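Local coordinates for protein D-aminoacyl-tRNA deacylase (Archaeoglobus fulgidus, PDB 1YQE) that probably hydrolyses D-aminoacyl-tRNAs to free D-amino acids and tRNA with the help of zinc, countering the toxicity of wrongly charged tRNA, at residues A[204-209]-A[274-279]; A[88-93]-A[135-140]; A[113-118]-A[188-193]; A[105-110]-A[228-233]; A[36-41]-A[63-68]. One frame throughout, in Å; residues are numbered along the deposited sequence.

Contact 1 of 5, residues A[204-209]-A[274-279]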
# COMPACT_ATOMS: atom_id res chain seq x y z
N THR A 204 -0.73 -8.40 8.98
CA THR A 204 0.52 -8.81 8.35
C THR A 204 0.56 -10.33 8.19
O THR A 204 0.95 -10.85 7.15
CB THR A 204 1.74 -8.35 9.20
OG1 THR A 204 1.81 -6.92 9.19
CG2 THR A 204 3.04 -8.92 8.64
N GLU A 205 0.15 -11.05 9.23
CA GLU A 205 0.13 -12.51 9.19
C GLU A 205 -0.89 -12.97 8.14
O GLU A 205 -0.66 -13.94 7.41
CB GLU A 205 -0.24 -13.08 10.56
CG GLU A 205 0.63 -12.53 11.69
CD GLU A 205 0.14 -12.94 13.07
OE1 GLU A 205 -1.09 -12.97 13.28
OE2 GLU A 205 0.99 -13.21 13.94
N ILE A 206 -2.01 -12.27 8.07
CA ILE A 206 -3.04 -12.61 7.10
C ILE A 206 -2.53 -12.38 5.68
O ILE A 206 -2.80 -13.18 4.78
CB ILE A 206 -4.34 -11.78 7.36
CG1 ILE A 206 -5.04 -12.33 8.62
CG2 ILE A 206 -5.29 -11.85 6.15
CD1 ILE A 206 -6.21 -11.49 9.12
N MET A 207 -1.76 -11.31 5.47
CA MET A 207 -1.20 -11.00 4.15
C MET A 207 -0.19 -12.06 3.70
O MET A 207 -0.11 -12.41 2.52
CB MET A 207 -0.51 -9.64 4.16
CG MET A 207 -1.46 -8.45 4.16
SD MET A 207 -2.38 -8.38 2.59
CE MET A 207 -1.21 -7.55 1.54
N LEU A 208 0.58 -12.57 4.65
CA LEU A 208 1.61 -13.56 4.34
C LEU A 208 1.16 -15.02 4.26
O LEU A 208 1.82 -15.83 3.58
CB LEU A 208 2.74 -13.46 5.37
CG LEU A 208 3.63 -12.22 5.37
CD1 LEU A 208 4.41 -12.13 6.68
CD2 LEU A 208 4.57 -12.27 4.19
N THR A 209 0.05 -15.37 4.90
CA THR A 209 -0.38 -16.77 4.91
C THR A 209 -1.79 -17.15 4.50
O THR A 209 -2.13 -18.34 4.53
CB THR A 209 -0.16 -17.37 6.31
OG1 THR A 209 -1.08 -16.78 7.23
CG2 THR A 209 1.27 -17.10 6.79
N LYS A 274 -10.22 -16.32 12.89
CA LYS A 274 -10.99 -17.17 11.99
C LYS A 274 -10.43 -17.11 10.57
O LYS A 274 -10.36 -18.13 9.88
CB LYS A 274 -12.47 -16.75 11.99
CG LYS A 274 -13.37 -17.62 11.14
CD LYS A 274 -14.84 -17.34 11.43
CE LYS A 274 -15.76 -18.20 10.58
NZ LYS A 274 -15.61 -17.93 9.13
N VAL A 275 -10.01 -15.92 10.15
CA VAL A 275 -9.43 -15.73 8.83
C VAL A 275 -8.14 -16.54 8.70
O VAL A 275 -7.94 -17.26 7.72
CB VAL A 275 -9.12 -14.24 8.55
CG1 VAL A 275 -8.38 -14.10 7.21
CG2 VAL A 275 -10.41 -13.44 8.53
N LYS A 276 -7.27 -16.41 9.69
CA LYS A 276 -5.99 -17.12 9.70
C LYS A 276 -6.18 -18.64 9.67
O LYS A 276 -5.37 -19.37 9.12
CB LYS A 276 -5.18 -16.74 10.93
CG LYS A 276 -4.70 -15.30 10.94
CD LYS A 276 -4.06 -14.92 12.27
CE LYS A 276 -2.80 -15.73 12.55
NZ LYS A 276 -2.20 -15.37 13.86
N LYS A 277 -7.27 -19.10 10.27
CA LYS A 277 -7.56 -20.53 10.35
C LYS A 277 -8.29 -21.12 9.14
O LYS A 277 -7.91 -22.18 8.64
CB LYS A 277 -8.36 -20.82 11.62
CG LYS A 277 -8.88 -22.25 11.74
CD LYS A 277 -9.86 -22.37 12.90
CE LYS A 277 -10.48 -23.76 12.98
NZ LYS A 277 -9.45 -24.81 13.25
N ASP A 278 -9.33 -20.45 8.67
CA ASP A 278 -10.11 -20.97 7.55
C ASP A 278 -9.70 -20.54 6.15
O ASP A 278 -10.28 -21.01 5.17
CB ASP A 278 -11.60 -20.64 7.74
CG ASP A 278 -12.15 -21.18 9.06
OD1 ASP A 278 -11.70 -22.25 9.51
OD2 ASP A 278 -13.06 -20.54 9.63
N PHE A 279 -8.70 -19.67 6.03
CA PHE A 279 -8.28 -19.19 4.71
C PHE A 279 -6.78 -19.30 4.41
O PHE A 279 -6.23 -18.45 3.72
CB PHE A 279 -8.72 -17.74 4.53
CG PHE A 279 -10.21 -17.55 4.59
CD1 PHE A 279 -10.97 -17.51 3.42
CD2 PHE A 279 -10.86 -17.41 5.81
CE1 PHE A 279 -12.35 -17.33 3.47
CE2 PHE A 279 -12.24 -17.23 5.87
CZ PHE A 279 -12.99 -17.19 4.70

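Contact 2 of 5, residues A[88-93]-A[135-140]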
# COMPACT_ATOMS: atom_id res chain seq x y z
N ILE A 88 13.00 -2.91 7.90
CA ILE A 88 11.77 -3.49 7.41
C ILE A 88 11.37 -3.11 5.99
O ILE A 88 11.81 -2.11 5.45
CB ILE A 88 10.57 -3.12 8.33
CG1 ILE A 88 10.55 -1.61 8.55
CG2 ILE A 88 10.67 -3.85 9.67
CD1 ILE A 88 9.41 -1.12 9.43
N PHE A 89 10.53 -3.96 5.41
CA PHE A 89 9.96 -3.74 4.09
C PHE A 89 8.49 -3.51 4.46
O PHE A 89 7.92 -4.31 5.20
CB PHE A 89 10.05 -5.01 3.23
CG PHE A 89 11.44 -5.36 2.79
CD1 PHE A 89 12.14 -4.52 1.93
CD2 PHE A 89 12.03 -6.54 3.21
CE1 PHE A 89 13.42 -4.86 1.49
CE2 PHE A 89 13.31 -6.89 2.78
CZ PHE A 89 14.01 -6.04 1.91
N THR A 90 7.88 -2.43 4.00
CA THR A 90 6.48 -2.22 4.35
C THR A 90 5.58 -1.94 3.17
O THR A 90 6.03 -1.61 2.07
CB THR A 90 6.31 -1.05 5.35
OG1 THR A 90 6.54 0.20 4.68
CG2 THR A 90 7.29 -1.19 6.52
N VAL A 91 4.28 -2.10 3.42
CA VAL A 91 3.25 -1.84 2.43
C VAL A 91 2.09 -1.17 3.16
O VAL A 91 1.74 -1.56 4.29
CB VAL A 91 2.73 -3.14 1.78
CG1 VAL A 91 1.53 -2.84 0.89
CG2 VAL A 91 3.83 -3.78 0.95
N HIS A 92 1.51 -0.15 2.53
CA HIS A 92 0.37 0.54 3.10
C HIS A 92 -0.24 1.44 2.05
O HIS A 92 0.39 1.75 1.03
CB HIS A 92 0.77 1.40 4.31
CG HIS A 92 1.34 2.74 3.95
ND1 HIS A 92 2.68 2.93 3.66
CD2 HIS A 92 0.76 3.96 3.86
CE1 HIS A 92 2.89 4.21 3.40
NE2 HIS A 92 1.75 4.86 3.52
N VAL A 93 -1.48 1.85 2.28
CA VAL A 93 -2.18 2.75 1.37
C VAL A 93 -2.33 4.05 2.14
O VAL A 93 -2.61 4.04 3.34
CB VAL A 93 -3.56 2.19 0.98
CG1 VAL A 93 -4.30 3.19 0.11
CG2 VAL A 93 -3.38 0.88 0.21
N GLU A 135 12.71 -7.66 8.01
CA GLU A 135 11.43 -8.28 8.32
C GLU A 135 10.35 -7.55 7.53
O GLU A 135 10.48 -6.37 7.25
CB GLU A 135 11.15 -8.17 9.82
CG GLU A 135 9.89 -8.86 10.28
CD GLU A 135 9.70 -8.77 11.78
OE1 GLU A 135 10.58 -9.25 12.53
OE2 GLU A 135 8.67 -8.21 12.22
N PHE A 136 9.30 -8.27 7.15
CA PHE A 136 8.21 -7.63 6.42
C PHE A 136 7.07 -7.31 7.37
O PHE A 136 6.80 -8.05 8.31
CB PHE A 136 7.64 -8.52 5.32
CG PHE A 136 6.31 -8.04 4.82
CD1 PHE A 136 6.23 -6.90 4.03
CD2 PHE A 136 5.14 -8.67 5.21
CE1 PHE A 136 4.99 -6.38 3.66
CE2 PHE A 136 3.90 -8.16 4.84
CZ PHE A 136 3.83 -7.00 4.06
N THR A 137 6.38 -6.20 7.10
CA THR A 137 5.25 -5.82 7.91
C THR A 137 4.35 -4.86 7.16
O THR A 137 4.81 -4.06 6.34
CB THR A 137 5.68 -5.16 9.24
OG1 THR A 137 4.54 -5.01 10.09
CG2 THR A 137 6.29 -3.79 8.98
N MET A 138 3.06 -4.96 7.42
CA MET A 138 2.10 -4.06 6.82
C MET A 138 2.15 -2.83 7.72
O MET A 138 2.67 -2.89 8.84
CB MET A 138 0.69 -4.64 6.88
CG MET A 138 0.41 -5.75 5.90
SD MET A 138 0.49 -5.18 4.19
CE MET A 138 -1.00 -4.18 4.10
N GLU A 139 1.65 -1.72 7.20
CA GLU A 139 1.53 -0.49 7.97
C GLU A 139 0.06 -0.15 7.80
O GLU A 139 -0.51 -0.39 6.74
CB GLU A 139 2.37 0.64 7.37
CG GLU A 139 3.82 0.67 7.77
CD GLU A 139 4.54 1.87 7.20
OE1 GLU A 139 4.13 3.01 7.53
OE2 GLU A 139 5.50 1.69 6.42
N VAL A 140 -0.56 0.38 8.84
CA VAL A 140 -1.96 0.75 8.73
C VAL A 140 -2.05 1.93 7.78
O VAL A 140 -1.03 2.51 7.40
CB VAL A 140 -2.54 1.16 10.10
CG1 VAL A 140 -2.55 -0.03 11.05
CG2 VAL A 140 -1.72 2.30 10.68

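Contact 3 of 5, residues A[113-118]-A[188-193]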
# COMPACT_ATOMS: atom_id res chain seq x y z
N SER A 113 -5.01 -0.64 -3.90
CA SER A 113 -4.79 -1.59 -4.99
C SER A 113 -4.51 -2.92 -4.29
O SER A 113 -3.39 -3.43 -4.31
CB SER A 113 -3.59 -1.17 -5.85
OG SER A 113 -3.53 -1.92 -7.05
N PRO A 114 -5.54 -3.50 -3.65
CA PRO A 114 -5.50 -4.76 -2.90
C PRO A 114 -4.87 -5.97 -3.57
O PRO A 114 -4.12 -6.70 -2.93
CB PRO A 114 -6.97 -5.00 -2.55
CG PRO A 114 -7.54 -3.62 -2.49
CD PRO A 114 -6.92 -2.98 -3.70
N GLN A 115 -5.18 -6.18 -4.84
CA GLN A 115 -4.63 -7.34 -5.55
C GLN A 115 -3.12 -7.24 -5.73
O GLN A 115 -2.39 -8.18 -5.40
CB GLN A 115 -5.31 -7.49 -6.91
CG GLN A 115 -6.83 -7.64 -6.84
CD GLN A 115 -7.28 -8.79 -5.94
OE1 GLN A 115 -6.70 -9.88 -5.96
NE2 GLN A 115 -8.34 -8.56 -5.17
N THR A 116 -2.66 -6.11 -6.25
CA THR A 116 -1.24 -5.90 -6.48
C THR A 116 -0.46 -5.89 -5.17
O THR A 116 0.64 -6.45 -5.09
CB THR A 116 -0.98 -4.60 -7.25
OG1 THR A 116 -1.63 -4.68 -8.53
CG2 THR A 116 0.51 -4.39 -7.47
N MET A 117 -1.03 -5.27 -4.15
CA MET A 117 -0.37 -5.25 -2.85
C MET A 117 -0.13 -6.70 -2.42
O MET A 117 0.95 -7.04 -1.93
CB MET A 117 -1.25 -4.56 -1.82
CG MET A 117 -1.45 -3.08 -2.08
SD MET A 117 -2.83 -2.46 -1.12
CE MET A 117 -2.14 -2.54 0.56
N LYS A 118 -1.14 -7.55 -2.60
CA LYS A 118 -1.05 -8.96 -2.22
C LYS A 118 0.01 -9.70 -3.02
O LYS A 118 0.84 -10.41 -2.46
CB LYS A 118 -2.40 -9.66 -2.41
CG LYS A 118 -2.42 -11.15 -2.04
CD LYS A 118 -2.23 -11.37 -0.52
CE LYS A 118 -2.48 -12.84 -0.14
NZ LYS A 118 -2.44 -13.05 1.35
N TRP A 188 -8.09 -12.29 -5.03
CA TRP A 188 -7.86 -12.51 -3.61
C TRP A 188 -9.05 -11.87 -2.89
O TRP A 188 -9.61 -10.88 -3.38
CB TRP A 188 -6.57 -11.82 -3.15
CG TRP A 188 -5.33 -12.34 -3.80
CD1 TRP A 188 -4.58 -11.73 -4.77
CD2 TRP A 188 -4.69 -13.59 -3.53
NE1 TRP A 188 -3.51 -12.51 -5.10
CE2 TRP A 188 -3.55 -13.66 -4.36
CE3 TRP A 188 -4.97 -14.66 -2.66
CZ2 TRP A 188 -2.68 -14.76 -4.34
CZ3 TRP A 188 -4.11 -15.75 -2.65
CH2 TRP A 188 -2.98 -15.79 -3.48
N ASN A 189 -9.44 -12.43 -1.76
CA ASN A 189 -10.54 -11.89 -0.96
C ASN A 189 -10.04 -10.55 -0.41
O ASN A 189 -8.92 -10.46 0.10
CB ASN A 189 -10.87 -12.86 0.18
CG ASN A 189 -11.38 -14.19 -0.33
OD1 ASN A 189 -12.39 -14.25 -1.03
ND2 ASN A 189 -10.69 -15.27 0.02
N VAL A 190 -10.87 -9.52 -0.52
CA VAL A 190 -10.48 -8.18 -0.08
C VAL A 190 -11.20 -7.72 1.18
O VAL A 190 -12.42 -7.82 1.29
CB VAL A 190 -10.75 -7.13 -1.19
CG1 VAL A 190 -10.20 -5.77 -0.77
CG2 VAL A 190 -10.12 -7.58 -2.50
N ALA A 191 -10.44 -7.20 2.13
CA ALA A 191 -11.03 -6.72 3.37
C ALA A 191 -10.47 -5.38 3.80
O ALA A 191 -9.41 -4.96 3.34
CB ALA A 191 -10.80 -7.73 4.48
N VAL A 192 -11.22 -4.70 4.65
CA VAL A 192 -10.77 -3.46 5.24
C VAL A 192 -10.51 -3.97 6.66
O VAL A 192 -11.31 -4.72 7.19
CB VAL A 192 -11.87 -2.38 5.28
CG1 VAL A 192 -11.50 -1.32 6.30
CG2 VAL A 192 -12.02 -1.74 3.91
N GLY A 193 -9.39 -3.59 7.25
CA GLY A 193 -9.10 -4.07 8.59
C GLY A 193 -9.31 -3.00 9.63
O GLY A 193 -9.06 -1.82 9.37

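Contact 4 of 5, residues A[105-110]-A[228-233]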
# COMPACT_ATOMS: atom_id res chain seq x y z
N LYS A 105 -5.74 15.39 3.12
CA LYS A 105 -6.84 16.05 3.81
C LYS A 105 -7.46 15.13 4.86
O LYS A 105 -7.39 13.90 4.75
CB LYS A 105 -7.92 16.44 2.79
CG LYS A 105 -7.41 17.33 1.66
CD LYS A 105 -8.50 17.59 0.64
CE LYS A 105 -8.10 18.68 -0.34
NZ LYS A 105 -6.82 18.38 -1.05
N PRO A 106 -8.10 15.72 5.88
CA PRO A 106 -8.72 14.91 6.93
C PRO A 106 -9.82 14.02 6.35
O PRO A 106 -10.42 14.35 5.33
CB PRO A 106 -9.30 15.95 7.89
CG PRO A 106 -8.41 17.14 7.68
CD PRO A 106 -8.22 17.15 6.19
N TYR A 107 -10.06 12.88 7.00
CA TYR A 107 -11.10 11.95 6.58
C TYR A 107 -11.18 11.72 5.08
O TYR A 107 -12.27 11.65 4.52
CB TYR A 107 -12.46 12.45 7.10
CG TYR A 107 -12.51 12.55 8.60
CD1 TYR A 107 -12.63 11.40 9.39
CD2 TYR A 107 -12.40 13.78 9.25
CE1 TYR A 107 -12.62 11.47 10.78
CE2 TYR A 107 -12.39 13.86 10.64
CZ TYR A 107 -12.50 12.70 11.40
OH TYR A 107 -12.49 12.78 12.77
N SER A 108 -10.02 11.60 4.45
CA SER A 108 -9.95 11.36 3.01
C SER A 108 -9.03 10.15 2.80
O SER A 108 -7.97 10.06 3.42
CB SER A 108 -9.40 12.59 2.29
OG SER A 108 -9.50 12.44 0.89
N LEU A 109 -9.43 9.24 1.93
CA LEU A 109 -8.66 8.03 1.67
C LEU A 109 -8.27 7.88 0.20
O LEU A 109 -9.04 8.23 -0.69
CB LEU A 109 -9.49 6.81 2.09
CG LEU A 109 -9.97 6.71 3.54
CD1 LEU A 109 -10.98 5.57 3.67
CD2 LEU A 109 -8.76 6.48 4.45
N ALA A 110 -7.08 7.36 -0.04
CA ALA A 110 -6.63 7.13 -1.41
C ALA A 110 -7.19 5.78 -1.86
O ALA A 110 -7.47 4.91 -1.04
CB ALA A 110 -5.10 7.11 -1.46
N ALA A 228 -19.35 5.07 11.22
CA ALA A 228 -19.86 3.99 10.39
C ALA A 228 -19.79 4.40 8.92
O ALA A 228 -19.45 3.58 8.07
CB ALA A 228 -21.29 3.65 10.78
N GLU A 229 -20.08 5.66 8.63
CA GLU A 229 -20.06 6.14 7.24
C GLU A 229 -18.65 6.18 6.66
O GLU A 229 -18.45 5.91 5.48
CB GLU A 229 -20.72 7.51 7.13
CG GLU A 229 -20.77 8.05 5.70
CD GLU A 229 -21.28 7.02 4.69
OE1 GLU A 229 -22.39 6.48 4.89
OE2 GLU A 229 -20.56 6.76 3.70
N PHE A 230 -17.67 6.52 7.49
CA PHE A 230 -16.29 6.56 7.02
C PHE A 230 -15.87 5.13 6.67
O PHE A 230 -15.21 4.91 5.65
CB PHE A 230 -15.36 7.11 8.10
CG PHE A 230 -13.96 7.37 7.61
CD1 PHE A 230 -13.70 8.42 6.74
CD2 PHE A 230 -12.91 6.56 8.01
CE1 PHE A 230 -12.42 8.66 6.27
CE2 PHE A 230 -11.61 6.78 7.54
CZ PHE A 230 -11.37 7.84 6.67
N LEU A 231 -16.24 4.17 7.50
CA LEU A 231 -15.89 2.78 7.23
C LEU A 231 -16.55 2.29 5.95
O LEU A 231 -15.96 1.50 5.21
CB LEU A 231 -16.29 1.88 8.41
CG LEU A 231 -15.39 1.98 9.64
CD1 LEU A 231 -15.87 1.00 10.71
CD2 LEU A 231 -13.94 1.68 9.26
N VAL A 232 -17.77 2.74 5.68
CA VAL A 232 -18.46 2.35 4.46
C VAL A 232 -17.70 2.89 3.25
O VAL A 232 -17.56 2.20 2.23
CB VAL A 232 -19.91 2.88 4.42
CG1 VAL A 232 -20.48 2.77 3.01
CG2 VAL A 232 -20.77 2.09 5.40
N LYS A 233 -17.20 4.11 3.37
CA LYS A 233 -16.42 4.73 2.30
C LYS A 233 -15.15 3.93 2.04
O LYS A 233 -14.74 3.74 0.89
CB LYS A 233 -16.02 6.17 2.67
CG LYS A 233 -14.99 6.75 1.71
CD LYS A 233 -14.19 7.91 2.31
CE LYS A 233 -15.02 9.17 2.46
NZ LYS A 233 -14.17 10.34 2.84
O HOH W 1 -11.81 9.80 0.54

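Contact 5 of 5, residues A[36-41]-A[63-68]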
# COMPACT_ATOMS: atom_id res chain seq x y z
N GLY A 36 6.48 18.18 -18.68
CA GLY A 36 6.00 18.89 -17.51
C GLY A 36 7.02 18.86 -16.39
O GLY A 36 8.22 19.01 -16.62
N GLU A 37 6.53 18.66 -15.17
CA GLU A 37 7.40 18.62 -14.00
C GLU A 37 7.98 17.23 -13.73
O GLU A 37 8.70 17.05 -12.74
CB GLU A 37 6.60 19.06 -12.77
CG GLU A 37 5.30 18.28 -12.57
CD GLU A 37 4.61 18.60 -11.26
OE1 GLU A 37 5.20 18.33 -10.20
OE2 GLU A 37 3.48 19.13 -11.30
N PHE A 38 7.71 16.27 -14.60
CA PHE A 38 8.20 14.91 -14.39
C PHE A 38 9.25 14.38 -15.35
O PHE A 38 9.50 14.94 -16.42
CB PHE A 38 7.04 13.91 -14.40
CG PHE A 38 5.85 14.35 -13.60
CD1 PHE A 38 4.80 15.03 -14.21
CD2 PHE A 38 5.77 14.08 -12.24
CE1 PHE A 38 3.68 15.43 -13.47
CE2 PHE A 38 4.66 14.48 -11.49
CZ PHE A 38 3.62 15.15 -12.11
N LYS A 39 9.87 13.28 -14.93
CA LYS A 39 10.86 12.56 -15.72
C LYS A 39 10.20 11.20 -15.89
O LYS A 39 10.06 10.45 -14.93
CB LYS A 39 12.17 12.42 -14.94
CG LYS A 39 12.87 13.74 -14.63
CD LYS A 39 14.12 13.53 -13.78
CE LYS A 39 15.18 12.74 -14.53
NZ LYS A 39 15.61 13.44 -15.77
N LEU A 40 9.76 10.90 -17.11
CA LEU A 40 9.10 9.64 -17.38
C LEU A 40 10.01 8.64 -18.06
O LEU A 40 10.81 9.01 -18.92
CB LEU A 40 7.87 9.87 -18.26
CG LEU A 40 6.86 10.94 -17.83
CD1 LEU A 40 5.76 11.03 -18.88
CD2 LEU A 40 6.27 10.60 -16.46
N TYR A 41 9.90 7.38 -17.68
CA TYR A 41 10.69 6.31 -18.27
C TYR A 41 9.67 5.34 -18.84
O TYR A 41 8.87 4.77 -18.10
CB TYR A 41 11.56 5.63 -17.22
CG TYR A 41 12.51 6.57 -16.51
CD1 TYR A 41 12.06 7.37 -15.46
CD2 TYR A 41 13.84 6.68 -16.90
CE1 TYR A 41 12.92 8.26 -14.81
CE2 TYR A 41 14.71 7.57 -16.26
CZ TYR A 41 14.24 8.35 -15.22
OH TYR A 41 15.08 9.24 -14.58
N GLU A 63 -3.65 12.53 -11.43
CA GLU A 63 -4.32 13.33 -12.46
C GLU A 63 -3.28 14.05 -13.31
O GLU A 63 -3.42 14.15 -14.53
CB GLU A 63 -5.25 14.37 -11.84
CG GLU A 63 -6.31 13.82 -10.91
CD GLU A 63 -7.23 14.90 -10.37
OE1 GLU A 63 -6.72 15.98 -9.97
OE2 GLU A 63 -8.46 14.68 -10.33
N LYS A 64 -2.24 14.55 -12.66
CA LYS A 64 -1.16 15.27 -13.34
C LYS A 64 -0.40 14.36 -14.30
O LYS A 64 -0.13 14.74 -15.45
CB LYS A 64 -0.19 15.85 -12.31
CG LYS A 64 -0.83 16.84 -11.35
CD LYS A 64 0.15 17.31 -10.30
CE LYS A 64 -0.51 18.31 -9.37
NZ LYS A 64 0.44 18.83 -8.34
N LEU A 65 -0.06 13.17 -13.84
CA LEU A 65 0.68 12.22 -14.66
C LEU A 65 -0.17 11.64 -15.79
O LEU A 65 0.34 11.33 -16.87
CB LEU A 65 1.22 11.08 -13.79
CG LEU A 65 2.40 11.44 -12.89
CD1 LEU A 65 2.54 10.42 -11.76
CD2 LEU A 65 3.67 11.50 -13.72
N ALA A 66 -1.47 11.51 -15.55
CA ALA A 66 -2.39 10.95 -16.55
C ALA A 66 -2.53 11.82 -17.80
O ALA A 66 -3.18 11.42 -18.77
CB ALA A 66 -3.75 10.71 -15.92
N LYS A 67 -1.94 13.00 -17.77
CA LYS A 67 -1.99 13.89 -18.92
C LYS A 67 -1.00 13.40 -19.98
O LYS A 67 -1.21 13.61 -21.17
CB LYS A 67 -1.64 15.31 -18.49
CG LYS A 67 -1.51 16.31 -19.64
CD LYS A 67 -1.08 17.67 -19.13
CE LYS A 67 -0.71 18.61 -20.27
NZ LYS A 67 -0.19 19.92 -19.75
N TYR A 68 0.06 12.73 -19.53
CA TYR A 68 1.09 12.26 -20.44
C TYR A 68 1.09 10.77 -20.74
O TYR A 68 1.63 10.34 -21.76
CB TYR A 68 2.46 12.68 -19.90
CG TYR A 68 2.50 14.10 -19.41
CD1 TYR A 68 2.46 14.40 -18.04
CD2 TYR A 68 2.57 15.17 -20.31
CE1 TYR A 68 2.50 15.72 -17.59
CE2 TYR A 68 2.61 16.49 -19.87
CZ TYR A 68 2.58 16.75 -18.51
OH TYR A 68 2.63 18.06 -18.07
O HOH W 2 3.77 18.79 -15.41

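Contact 1 of 5, residues A[204-209]-A[274-279]
Ile206 and Lys276 mark the closest approach of two nearly parallel helices: their CA atoms lie 6.0 Å apart, while the axes of 204-209 and 274-278 pass at 9.9 Å with an angle of 17°. A salt bridge and apolar packing join the two helices. Lys276 bends at its third torsion (63°), which brings CE over toward the glutamate, and NZ forms a salt bridge of 2.7 Å with Glu205 OE1. The ammonium meets that oxygen from above the carboxylate plane, and Arg202 is a second cationic partner of the same OE1. Nearer the backbones, Ile206 CG1 packs on Lys276 CG at 3.8 Å, the two side chains crossing at about a right angle. Ile206 CD1 lies 3.9 Å from Val275 CG1, again crosswise. At the end of the first helix, Glu205 O is gripped twice by Thr209, whose N and OG1 reach it from opposite faces of its plane. Both helices pack against the four-stranded parallel sheet: Ile206 and Val275 rest on Ile244 of strand 242-245, Ile206 also touches Phe212 and Phe214 of strand 212-218, and Met207 and Leu208 turn to Val121 of helix 114-125.

Contact 2 of 5, residues A[88-93]-A[135-140]
Ile88 opens a parallel strand pairing with Glu135: its CA approaches Glu135 O in a CA-H...O contact, and its CD1 lies 4.1 Å from Thr137 CG2. The carboxylate of Glu135 is engaged by Arg86. Phe89 holds the register with two backbone bonds, N to Glu135 O (3.0 Å) and O from Thr137 N (3.1 Å), while CD1 of the Phe136 ring comes up to the same Phe89 O. On the opposite sheet face Thr90 OG1, set between its own N and carbonyl carbon (chi1 72°), gives a short 2.5 Å hydrogen bond to Glu139 OE2, met on the anti side of the carboxylate. Thr90 CG2 lies side by side with Thr137 CG2. Val91 O takes Glu139 N at 2.9 Å; Val91 CG2 meets the edge of the Phe136 ring at CE1 (3.9 Å), and Val91 CB packs on Met138 SD. His92 CB rests on Glu139 CB at 3.5 Å, the His92 side chain about 5 Å from a bound pyrophosphate, and Glu139 OE1 is hydrogen-bonded to His142. Strand 88-92 lies between antiparallel strand 152-159 and the outermost strand 135-138; helix 114-125 makes the beta-alpha-beta crossover between the two parallel strands and covers the face bearing Val91 and Phe136, which helix 201-209 also touches through Leu208.

Contact 3 of 5, residues A[113-118]-A[188-193]
Gln115 and Trp188 bring the first turn of helix 114-118 against the lead-in to strand 189-193, their CA atoms 6.4 Å apart. This is alpha/beta packing, a helix from the mixed-sheet part of the protein meeting a strand of the parallel sheet. Two hydrogen bonds join the Gln115 amide to the Trp188 backbone: Gln115 OE1 accepts from Trp188 N at 2.9 Å, and Gln115 NE2 gives an almost straight bond (175°) to Trp188 O at 3.2 Å. A bend at chi2 (-55°) directs CD toward the tryptophan, and the amide plane is within 8° of parallel to the indole, with OE1 at the ring edge. A leucine here would probably leave the N and O of Trp188 without these two mates and the strand start less firmly fixed. Beside them, Pro114 CB packs on Val190 CG1 at 3.8 Å. Lys118 NZ is spent on the carbonyls of Met207, Thr210 and Phe212, and Trp188 NE1 on Asn119. In a CH-pi contact Lys118 CG sits squarely over the five-membered ring of Trp188, 3.4 Å from its centroid.

Contact 4 of 5, residues A[105-110]-A[228-233]
Phe230 holds CG anti to its backbone N (chi1 -171°), which points CG toward the loop 105-110 and Tyr107, whose own CG stands anti to the carbonyl carbon (chi1 -61°). The two rings form a T-shaped pair: the edge of Tyr107 points at the face of Phe230, centroids 5.8 Å apart and planes at 83°, with CD1 of the tyrosine above the phenylalanine rim. Tyr107 O lies in the plane of the Phe230 ring, 3.5 Å from its CE1. Leu109 meets the ring tip to tip, CG to CZ at 3.6 Å. The contact joins the long loop between strand 88-92 and helix 114-125 to helix 228-238, which packs beside the parallel sheet, where Leu231 touches helix 252-265 and Phe218. An alanine in place of Phe230 would probably open a gap, leaving the Tyr107 edge and the Leu109 tip without the ring they press on. Lys233 bends at chi3, turning CE toward Tyr107 O; its NZ lies 2.9 Å from that oxygen. A water accepts from Leu109 N at 2.8 Å and, more weakly, from Lys233 NZ.

Contact 5 of 5, residues A[36-41]-A[63-68]
Phe38 and Leu65 make the tight half of the contact. Leu65 CD2 stands over the centre of the Phe38 ring in a CH-pi contact, 3.5 Å from the centroid, and Glu37 CG covers the rim of the opposite face. Around the edge of the ring come Lys64 CB, 3.9 Å from CZ, and Tyr68 CE1 near CD1. Leu40 extends the apolar patch: the Leu40 and Leu65 side chains slide past each other in opposite directions, Leu40 CD2 3.9 Å from Leu65 CD2, and Leu40 CD1 meets Tyr68 CB crosswise. The other half is looser and wetter. A water accepts from Glu37 N at 2.8 Å and bonds Tyr68 OH at 3.0 Å, and that hydroxyl lies 3.5 Å from Gly36 CA, where any CB would clash. Glu37 OE2 and Lys64 NZ stay 4.3 Å apart, short of a salt bridge. Leu65 continues inward onto Leu7, Val9 and Ala49, so short helix 61-65 packs on one face of the mixed sheet, over strand 38-42 of the 31-35/38-42 hairpin and its neighbours, the helix-on-sheet layering of an alpha/beta fold.

Contact 5 closes first along the chain, near the 31-35 edge of the mixed sheet; contact 2 lies at the other edge of that sheet, about 27 Å away between centres. Helix 114-125 follows strand 88-92 and carries part of contact 3, where it meets the parallel sheet, so contacts 2 and 3 interlock in sequence and touch through Met117. Contact 1 adjoins both: Thr204 reaches Met138, and Lys118 reaches Met207. Contact 4, its centre about 17 Å from that of contact 3, encloses it along the chain. The centres of contacts 1 and 5 lie about 38 Å apart, on opposite sides of the chain's centre. Contacts 3 and 4 thus tie the parallel-sheet half to the mixed-sheet half, which holds pyrophosphate near contact 2.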